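Local coordinates for protein EDTA monooxygenase (PDB 5DQP) that probably oxidises the chelator EDTA with molecular oxygen and reduced FMN, as a luciferase-like monooxygenase that works with a partner flavin reductase, at residues L160-F166 against G196-L202; A232-S236 against R354-I358; V244-R248 against E376-G380. All coordinates share one frame. Residues are numbered along the deposited sequence.

Contact 1. Residues L160-F166 against G196-L202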
loop_
_atom_site.group_PDB
_atom_site.type_symbol
_atom_site.label_atom_id
_atom_site.label_comp_id
_atom_site.label_asym_id
_atom_site.label_seq_id
_atom_site.Cartn_x
_atom_site.Cartn_y
_atom_site.Cartn_z
ATOM N N LEU A 160 0.429 -18.582 -3.838
ATOM C CA LEU A 160 -0.146 -17.987 -2.630
ATOM C C LEU A 160 -1.579 -17.532 -2.850
ATOM O O LEU A 160 -2.448 -17.745 -1.995
ATOM C CB LEU A 160 0.714 -16.814 -2.155
ATOM C CG LEU A 160 2.031 -17.292 -1.551
ATOM C CD1 LEU A 160 2.968 -16.136 -1.231
ATOM C CD2 LEU A 160 1.738 -18.116 -0.284
ATOM N N TRP A 161 -1.841 -16.853 -3.964
ATOM C CA TRP A 161 -3.204 -16.423 -4.234
ATOM C C TRP A 161 -4.184 -17.594 -4.199
ATOM O O TRP A 161 -5.314 -17.445 -3.727
ATOM C CB TRP A 161 -3.265 -15.692 -5.572
ATOM C CG TRP A 161 -2.691 -14.307 -5.484
ATOM C CD1 TRP A 161 -2.542 -13.541 -4.354
ATOM C CD2 TRP A 161 -2.146 -13.544 -6.560
ATOM N NE1 TRP A 161 -1.958 -12.327 -4.673
ATOM C CE2 TRP A 161 -1.695 -12.313 -6.019
ATOM C CE3 TRP A 161 -1.992 -13.780 -7.928
ATOM C CZ2 TRP A 161 -1.122 -11.322 -6.806
ATOM C CZ3 TRP A 161 -1.412 -12.801 -8.703
ATOM C CH2 TRP A 161 -0.994 -11.582 -8.141
ATOM N N ASN A 162 -3.766 -18.774 -4.659
ATOM C CA ASN A 162 -4.692 -19.896 -4.737
ATOM C C ASN A 162 -4.755 -20.717 -3.476
ATOM O O ASN A 162 -5.548 -21.655 -3.431
ATOM C CB ASN A 162 -4.337 -20.809 -5.908
ATOM C CG ASN A 162 -4.634 -20.158 -7.227
ATOM O OD1 ASN A 162 -5.566 -19.364 -7.334
ATOM N ND2 ASN A 162 -3.836 -20.465 -8.234
ATOM N N SER A 163 -3.947 -20.394 -2.458
ATOM C CA SER A 163 -3.769 -21.274 -1.310
ATOM C C SER A 163 -4.872 -21.144 -0.260
ATOM O O SER A 163 -4.905 -21.969 0.665
ATOM C CB SER A 163 -2.404 -21.023 -0.647
ATOM O OG SER A 163 -2.385 -19.762 0.023
ATOM N N TRP A 164 -5.750 -20.135 -0.351
ATOM C CA TRP A 164 -6.889 -20.011 0.561
ATOM C C TRP A 164 -8.121 -19.700 -0.271
ATOM O O TRP A 164 -8.284 -18.572 -0.740
ATOM C CB TRP A 164 -6.676 -18.933 1.617
ATOM C CG TRP A 164 -7.821 -18.857 2.616
ATOM C CD1 TRP A 164 -8.815 -19.795 2.823
ATOM C CD2 TRP A 164 -8.085 -17.800 3.532
ATOM N NE1 TRP A 164 -9.665 -19.384 3.829
ATOM C CE2 TRP A 164 -9.231 -18.171 4.289
ATOM C CE3 TRP A 164 -7.445 -16.598 3.830
ATOM C CZ2 TRP A 164 -9.763 -17.350 5.272
ATOM C CZ3 TRP A 164 -7.972 -15.796 4.816
ATOM C CH2 TRP A 164 -9.113 -16.176 5.527
ATOM N N LYS A 165 -8.985 -20.697 -0.447
ATOM C CA LYS A 165 -10.252 -20.528 -1.146
ATOM C C LYS A 165 -11.354 -20.532 -0.085
ATOM O O LYS A 165 -11.815 -21.585 0.343
ATOM C CB LYS A 165 -10.437 -21.616 -2.190
ATOM C CG LYS A 165 -9.418 -21.519 -3.337
ATOM C CD LYS A 165 -9.517 -22.694 -4.313
ATOM C CE LYS A 165 -8.364 -22.642 -5.312
ATOM N NZ LYS A 165 -8.422 -23.727 -6.330
ATOM N N PHE A 166 -11.727 -19.331 0.360
ATOM C CA PHE A 166 -12.766 -19.157 1.369
ATOM C C PHE A 166 -14.141 -19.409 0.742
ATOM O O PHE A 166 -14.367 -19.063 -0.415
ATOM C CB PHE A 166 -12.677 -17.733 1.942
ATOM C CG PHE A 166 -13.737 -17.385 2.955
ATOM C CD1 PHE A 166 -13.582 -17.733 4.287
ATOM C CD2 PHE A 166 -14.892 -16.731 2.564
ATOM C CE1 PHE A 166 -14.563 -17.431 5.215
ATOM C CE2 PHE A 166 -15.875 -16.422 3.486
ATOM C CZ PHE A 166 -15.705 -16.771 4.824
ATOM N N GLY A 196 3.481 -20.681 3.002
ATOM C CA GLY A 196 2.069 -20.374 2.859
ATOM C C GLY A 196 1.298 -21.190 3.899
ATOM O O GLY A 196 1.925 -21.852 4.712
ATOM N N PRO A 197 -0.050 -21.151 3.891
ATOM C CA PRO A 197 -0.943 -20.399 2.997
ATOM C C PRO A 197 -0.894 -18.880 3.201
ATOM O O PRO A 197 -0.408 -18.381 4.227
ATOM C CB PRO A 197 -2.334 -20.937 3.358
ATOM C CG PRO A 197 -2.203 -21.411 4.774
ATOM C CD PRO A 197 -0.808 -21.933 4.894
ATOM N N LEU A 198 -1.388 -18.165 2.188
ATOM C CA LEU A 198 -1.659 -16.744 2.295
ATOM C C LEU A 198 -2.850 -16.516 3.211
ATOM O O LEU A 198 -3.789 -17.309 3.232
ATOM C CB LEU A 198 -1.962 -16.166 0.922
ATOM C CG LEU A 198 -1.913 -14.666 0.689
ATOM C CD1 LEU A 198 -0.490 -14.182 0.903
ATOM C CD2 LEU A 198 -2.392 -14.371 -0.748
ATOM N N ASN A 199 -2.809 -15.415 3.974
ATOM C CA ASN A 199 -3.914 -15.018 4.839
ATOM C C ASN A 199 -4.836 -13.975 4.190
ATOM O O ASN A 199 -5.420 -13.135 4.877
ATOM C CB ASN A 199 -3.378 -14.521 6.183
ATOM C CG ASN A 199 -2.528 -13.273 6.058
ATOM O OD1 ASN A 199 -2.096 -12.895 4.969
ATOM N ND2 ASN A 199 -2.266 -12.635 7.185
ATOM N N VAL A 200 -5.010 -14.033 2.879
ATOM C CA VAL A 200 -6.014 -13.243 2.174
ATOM C C VAL A 200 -6.667 -14.222 1.215
ATOM O O VAL A 200 -5.954 -14.905 0.480
ATOM C CB VAL A 200 -5.408 -12.051 1.411
ATOM C CG1 VAL A 200 -6.514 -11.279 0.674
ATOM C CG2 VAL A 200 -4.613 -11.130 2.338
ATOM N N PRO A 201 -7.989 -14.345 1.186
ATOM C CA PRO A 201 -8.600 -15.414 0.389
ATOM C C PRO A 201 -8.785 -15.033 -1.075
ATOM O O PRO A 201 -8.986 -13.868 -1.424
ATOM C CB PRO A 201 -9.956 -15.612 1.072
ATOM C CG PRO A 201 -10.300 -14.191 1.478
ATOM C CD PRO A 201 -9.000 -13.553 1.914
ATOM N N LEU A 202 -8.732 -16.053 -1.930
ATOM C CA LEU A 202 -9.022 -15.874 -3.342
ATOM C C LEU A 202 -10.467 -15.415 -3.494
ATOM O O LEU A 202 -11.368 -16.022 -2.905
ATOM C CB LEU A 202 -8.817 -17.175 -4.112
ATOM C CG LEU A 202 -8.887 -17.155 -5.644
ATOM C CD1 LEU A 202 -7.769 -16.278 -6.223
ATOM C CD2 LEU A 202 -8.749 -18.556 -6.160
HETATM O O HOH W 1 -5.600 -14.851 -2.416
HETATM O O HOH W 2 -12.417 -18.861 -2.761
#
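Ser163, in its p rotamer, brings OG to 2.9 Å from Leu198 N, which donates to it, while OG itself donates to Leu160 O at 2.9 Å. Leu198 and Leu202 both adopt the t,p conformation and point toward 160-166. Leu198 CD2 meets the indole edge of Trp161 at CD1 (3.7 Å), and Leu202 CB lies 3.5 Å from Trp161 O. The last residues of helix 143-161 and strand 164-165 that follows it thus meet an irregular segment, with a cis Gly196-Pro197 peptide bond, that leads on to barrel strand 210-213 of the TIM-barrel fold. Trp164 points its CA-CB bond toward 196-202, and chi1 t lays the indole along Pro201, whose CB sits over the six-membered ring in a CH-pi contact, 4.0 Å from the centroid; Trp164 NE1 hydrogen-bonds to Phe179 O. The Trp164 backbone is engaged too, Leu202 N donating to Trp164 O at 2.8 Å. Phe166 touches Pro201 through their CB atoms (3.6 Å), but its ring turns away to meet Phe33 of the second subunit edge-to-face.

Contact 2. Residues A232-S236 against R354-I358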
loop_
_atom_site.group_PDB
_atom_site.type_symbol
_atom_site.label_atom_id
_atom_site.label_comp_id
_atom_site.label_asym_id
_atom_site.label_seq_id
_atom_site.Cartn_x
_atom_site.Cartn_y
_atom_site.Cartn_z
ATOM N N ALA A 232 3.196 -1.631 -24.492
ATOM C CA ALA A 232 4.054 -1.645 -25.663
ATOM C C ALA A 232 4.445 -0.229 -26.053
ATOM O O ALA A 232 3.802 0.760 -25.683
ATOM C CB ALA A 232 3.385 -2.346 -26.864
ATOM N N PHE A 233 5.525 -0.161 -26.814
ATOM C CA PHE A 233 6.008 1.078 -27.389
ATOM C C PHE A 233 5.116 1.455 -28.568
ATOM O O PHE A 233 4.655 0.595 -29.325
ATOM C CB PHE A 233 7.463 0.895 -27.830
ATOM C CG PHE A 233 8.070 2.102 -28.463
ATOM C CD1 PHE A 233 8.319 3.244 -27.711
ATOM C CD2 PHE A 233 8.433 2.085 -29.807
ATOM C CE1 PHE A 233 8.892 4.354 -28.300
ATOM C CE2 PHE A 233 9.008 3.189 -30.396
ATOM C CZ PHE A 233 9.232 4.328 -29.643
ATOM N N LEU A 234 4.829 2.744 -28.697
ATOM C CA LEU A 234 4.037 3.211 -29.830
ATOM C C LEU A 234 5.003 3.547 -30.966
ATOM O O LEU A 234 5.345 4.701 -31.223
ATOM C CB LEU A 234 3.162 4.386 -29.430
ATOM C CG LEU A 234 2.234 4.851 -30.563
ATOM C CD1 LEU A 234 0.960 4.064 -30.539
ATOM C CD2 LEU A 234 1.948 6.360 -30.491
ATOM N N GLY A 235 5.475 2.492 -31.637
ATOM C CA GLY A 235 6.413 2.641 -32.734
ATOM C C GLY A 235 5.611 2.620 -34.010
ATOM O O GLY A 235 4.588 3.315 -34.116
ATOM N N SER A 236 6.017 1.800 -34.970
ATOM C CA SER A 236 5.277 1.769 -36.220
ATOM C C SER A 236 4.041 0.899 -36.060
ATOM O O SER A 236 4.021 -0.029 -35.259
ATOM C CB SER A 236 6.143 1.239 -37.358
ATOM O OG SER A 236 6.235 -0.181 -37.301
ATOM N N ARG A 354 6.851 13.115 -33.470
ATOM C CA ARG A 354 6.062 11.885 -33.386
ATOM C C ARG A 354 6.721 10.831 -32.503
ATOM O O ARG A 354 6.024 10.013 -31.891
ATOM C CB ARG A 354 5.843 11.347 -34.806
ATOM C CG ARG A 354 5.556 9.867 -34.924
ATOM C CD ARG A 354 4.175 9.487 -34.366
ATOM N NE ARG A 354 3.842 8.104 -34.720
ATOM C CZ ARG A 354 4.172 7.051 -33.975
ATOM N NH1 ARG A 354 4.830 7.238 -32.827
ATOM N NH2 ARG A 354 3.842 5.824 -34.358
ATOM N N MET A 355 8.054 10.829 -32.423
ATOM C CA MET A 355 8.738 9.851 -31.589
ATOM C C MET A 355 8.600 10.188 -30.110
ATOM O O MET A 355 8.632 9.288 -29.266
ATOM C CB MET A 355 10.221 9.755 -31.970
ATOM C CG MET A 355 10.489 9.204 -33.370
ATOM S SD MET A 355 9.551 7.690 -33.714
ATOM C CE MET A 355 10.404 6.472 -32.722
ATOM N N ARG A 356 8.422 11.461 -29.784
ATOM C CA ARG A 356 8.239 11.911 -28.410
ATOM C C ARG A 356 6.772 11.881 -27.966
ATOM O O ARG A 356 6.463 11.379 -26.880
ATOM C CB ARG A 356 8.815 13.319 -28.263
ATOM C CG ARG A 356 10.251 13.471 -28.790
ATOM C CD ARG A 356 10.670 14.948 -28.841
ATOM N NE ARG A 356 11.070 15.454 -27.530
ATOM C CZ ARG A 356 12.329 15.522 -27.102
ATOM N NH1 ARG A 356 13.334 15.135 -27.883
ATOM N NH2 ARG A 356 12.583 15.984 -25.889
ATOM N N LEU A 357 5.853 12.396 -28.787
ATOM C CA LEU A 357 4.454 12.475 -28.382
ATOM C C LEU A 357 3.540 12.471 -29.608
ATOM O O LEU A 357 3.990 12.487 -30.750
ATOM C CB LEU A 357 4.224 13.707 -27.501
ATOM C CG LEU A 357 4.787 15.037 -28.001
ATOM C CD1 LEU A 357 4.012 15.490 -29.207
ATOM C CD2 LEU A 357 4.756 16.130 -26.914
ATOM N N ILE A 358 2.240 12.417 -29.357
ATOM C CA ILE A 358 1.230 12.430 -30.399
ATOM C C ILE A 358 0.486 13.758 -30.268
ATOM O O ILE A 358 -0.394 13.916 -29.416
ATOM C CB ILE A 358 0.273 11.233 -30.296
ATOM C CG1 ILE A 358 1.013 9.885 -30.406
ATOM C CG2 ILE A 358 -0.785 11.338 -31.386
ATOM C CD1 ILE A 358 1.597 9.609 -31.797
HETATM O O HOH W 3 6.212 7.038 -29.445
#
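One guanidinium reads two successive carbonyls here: Arg354 NH1 donates to Leu234 O at 3.0 Å, almost straight, and Arg354 NH2 donates to Gly235 O at 2.6 Å, a short but bent bond. The side chain leaves its backbone sideways and then, through chi2 in p and an extended chi3, reaches across the gap; the closest CA pair, Gly235 and Met355, is still 7.7 Å apart. The charge has a second partner, since NE makes a salt bridge with Glu344. The carbonyls lie where the chain turns as it comes off strand 229-233: Leu234 is the centre of an inverse gamma turn, closed by a weak bond from Gly235 N to Phe233 O (3.1 Å). A side chain on Gly235 would run into the Phe233 ring. Within the TIM-barrel fold this turn leads into helix 237-253, whose N-cap is Ser236, while 354-358 joins helix 348-354 to 358-360, a short extra strand beside the far part of strand 262-271. Both strands bond to strand 262-271, Ala232 at Leu264 and Ser266, Ile358 farther along at Val268 and Leu270. Apolar contacts fill in around the polar pair. Leu234 CD2 lies over one face of the guanidinium, 3.8 Å from Arg354 NH1, and packs against Ile358 CD1 at 3.5 Å. Met355, with all three chi angles in m, curls so that CE meets the Phe233 ring edge at CZ (3.9 Å). Water 3 donates to Leu234 O at 3.1 Å and, weakly, to Met355 O at 3.3 Å.

Contact 3. Residues V244-R248 against E376-G380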
loop_
_atom_site.group_PDB
_atom_site.type_symbol
_atom_site.label_atom_id
_atom_site.label_comp_id
_atom_site.label_asym_id
_atom_site.label_seq_id
_atom_site.Cartn_x
_atom_site.Cartn_y
_atom_site.Cartn_z
ATOM N N VAL A 244 1.600 -7.586 -31.397
ATOM C CA VAL A 244 0.360 -8.201 -30.924
ATOM C C VAL A 244 0.289 -9.658 -31.362
ATOM O O VAL A 244 -0.004 -10.547 -30.558
ATOM C CB VAL A 244 -0.866 -7.412 -31.427
ATOM C CG1 VAL A 244 -2.165 -8.199 -31.166
ATOM C CG2 VAL A 244 -0.922 -6.018 -30.807
ATOM N N ALA A 245 0.536 -9.923 -32.652
ATOM C CA ALA A 245 0.424 -11.293 -33.142
ATOM C C ALA A 245 1.379 -12.221 -32.397
ATOM O O ALA A 245 1.001 -13.338 -32.029
ATOM C CB ALA A 245 0.689 -11.351 -34.648
ATOM N N GLU A 246 2.625 -11.778 -32.183
ATOM C CA GLU A 246 3.615 -12.570 -31.447
ATOM C C GLU A 246 3.274 -12.719 -29.970
ATOM O O GLU A 246 3.605 -13.748 -29.372
ATOM C CB GLU A 246 5.012 -11.947 -31.565
ATOM C CG GLU A 246 5.597 -11.984 -32.974
ATOM C CD GLU A 246 6.988 -11.372 -33.054
ATOM O OE1 GLU A 246 7.444 -11.086 -34.184
ATOM O OE2 GLU A 246 7.623 -11.176 -31.990
ATOM N N ALA A 247 2.649 -11.711 -29.355
ATOM C CA ALA A 247 2.206 -11.861 -27.968
ATOM C C ALA A 247 1.125 -12.924 -27.872
ATOM O O ALA A 247 1.179 -13.813 -27.012
ATOM C CB ALA A 247 1.695 -10.527 -27.411
ATOM N N ARG A 248 0.129 -12.843 -28.752
ATOM C CA ARG A 248 -0.954 -13.817 -28.717
ATOM C C ARG A 248 -0.435 -15.217 -28.988
ATOM O O ARG A 248 -0.885 -16.182 -28.363
ATOM C CB ARG A 248 -2.021 -13.464 -29.745
ATOM C CG ARG A 248 -2.726 -12.195 -29.419
ATOM C CD ARG A 248 -3.739 -11.883 -30.481
ATOM N NE ARG A 248 -4.454 -10.650 -30.189
ATOM C CZ ARG A 248 -5.367 -10.121 -30.997
ATOM N NH1 ARG A 248 -5.676 -10.741 -32.128
ATOM N NH2 ARG A 248 -5.964 -8.976 -30.683
ATOM N N GLU A 376 -5.671 -4.108 -35.335
ATOM C CA GLU A 376 -5.085 -5.046 -34.390
ATOM C C GLU A 376 -3.613 -4.767 -34.140
ATOM O O GLU A 376 -2.824 -5.693 -33.916
ATOM C CB GLU A 376 -5.273 -6.480 -34.872
ATOM C CG GLU A 376 -6.680 -6.753 -35.390
ATOM C CD GLU A 376 -7.554 -7.525 -34.411
ATOM O OE1 GLU A 376 -8.795 -7.363 -34.475
ATOM O OE2 GLU A 376 -7.011 -8.297 -33.586
ATOM N N ALA A 377 -3.214 -3.501 -34.218
ATOM C CA ALA A 377 -1.920 -3.102 -33.691
ATOM C C ALA A 377 -1.994 -2.782 -32.209
ATOM O O ALA A 377 -0.974 -2.415 -31.613
ATOM C CB ALA A 377 -1.376 -1.896 -34.456
ATOM N N ALA A 378 -3.170 -2.940 -31.606
ATOM C CA ALA A 378 -3.429 -2.573 -30.218
ATOM C C ALA A 378 -4.776 -3.149 -29.808
ATOM O O ALA A 378 -5.700 -3.208 -30.621
ATOM C CB ALA A 378 -3.451 -1.049 -30.063
ATOM N N ASP A 379 -4.886 -3.568 -28.546
ATOM C CA ASP A 379 -6.203 -3.815 -27.967
ATOM C C ASP A 379 -6.751 -2.603 -27.210
ATOM O O ASP A 379 -7.896 -2.642 -26.744
ATOM C CB ASP A 379 -6.150 -5.038 -27.039
ATOM C CG ASP A 379 -5.619 -6.282 -27.758
ATOM O OD1 ASP A 379 -6.361 -6.830 -28.606
ATOM O OD2 ASP A 379 -4.456 -6.692 -27.509
ATOM N N GLY A 380 -5.950 -1.557 -27.081
ATOM C CA GLY A 380 -6.294 -0.374 -26.327
ATOM C C GLY A 380 -4.998 0.364 -26.073
ATOM O O GLY A 380 -3.976 0.033 -26.659
HETATM O O HOH W 4 -4.148 -9.217 -27.724
#
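Charge comes first. Arg248 reaches out from helix 237-253 with chi2 to chi4 fully extended, so that the edge of its guanidinium faces two carboxylates. Arg248 NH1 and NH2 lie 3.1 and 3.2 Å from Glu376 OE2, and Arg248 NH2 is 3.0 Å from Asp379 OD1, a salt-bridge network in which one arginine spans two acids three residues apart. Water 4 extends it, accepting from Arg248 NE at 2.9 Å and donating to Asp379 OD2 at 2.6 Å. That carboxylate also accepts a hydrogen bond from Val263 N on strand 262-271. The acids sit in the connection from helix 362-374 to strand 380-383 of the TIM-barrel fold; Glu376, with phi at 63°, is the C-prime residue of the Schellman motif that ends the helix, and from there its side chain, leaving sideways, brings OE2 to the guanidinium. Van der Waals contact is left to Val244, one helical turn before Arg248 and joined to it by the bond from Arg248 N to Val244 O (2.9 Å). Val244 points toward the connection and rests on its backbone, CB 3.6 Å from Glu376 O and CG2 3.7 Å from Ala377 C.

Contact 3 lies on the barrel wall and contact 2 at its flank; contact 1 is peripheral. The centre of contact 1 lies about 27 Å from the centre of the chain, against about 14 and 15 Å for those of contacts 2 and 3, yet it is buried as well, partly because the second subunit packs there. Contacts 2 and 3 are neighbours, their nearest atoms about 6 Å apart and their segments alternating along the chain. Strand 229-233 runs on into helix 237-253, and helix 362-374 separates their later segments. Each relies on an arginine, which meets backbone carbonyls across contact 2 and carboxylates across contact 3. Contact 1 joins the end of helix 143-161 and strand 164-165 to an irregular loop with aromatic, proline and leucine packing, plus uncharged hydrogen bonds.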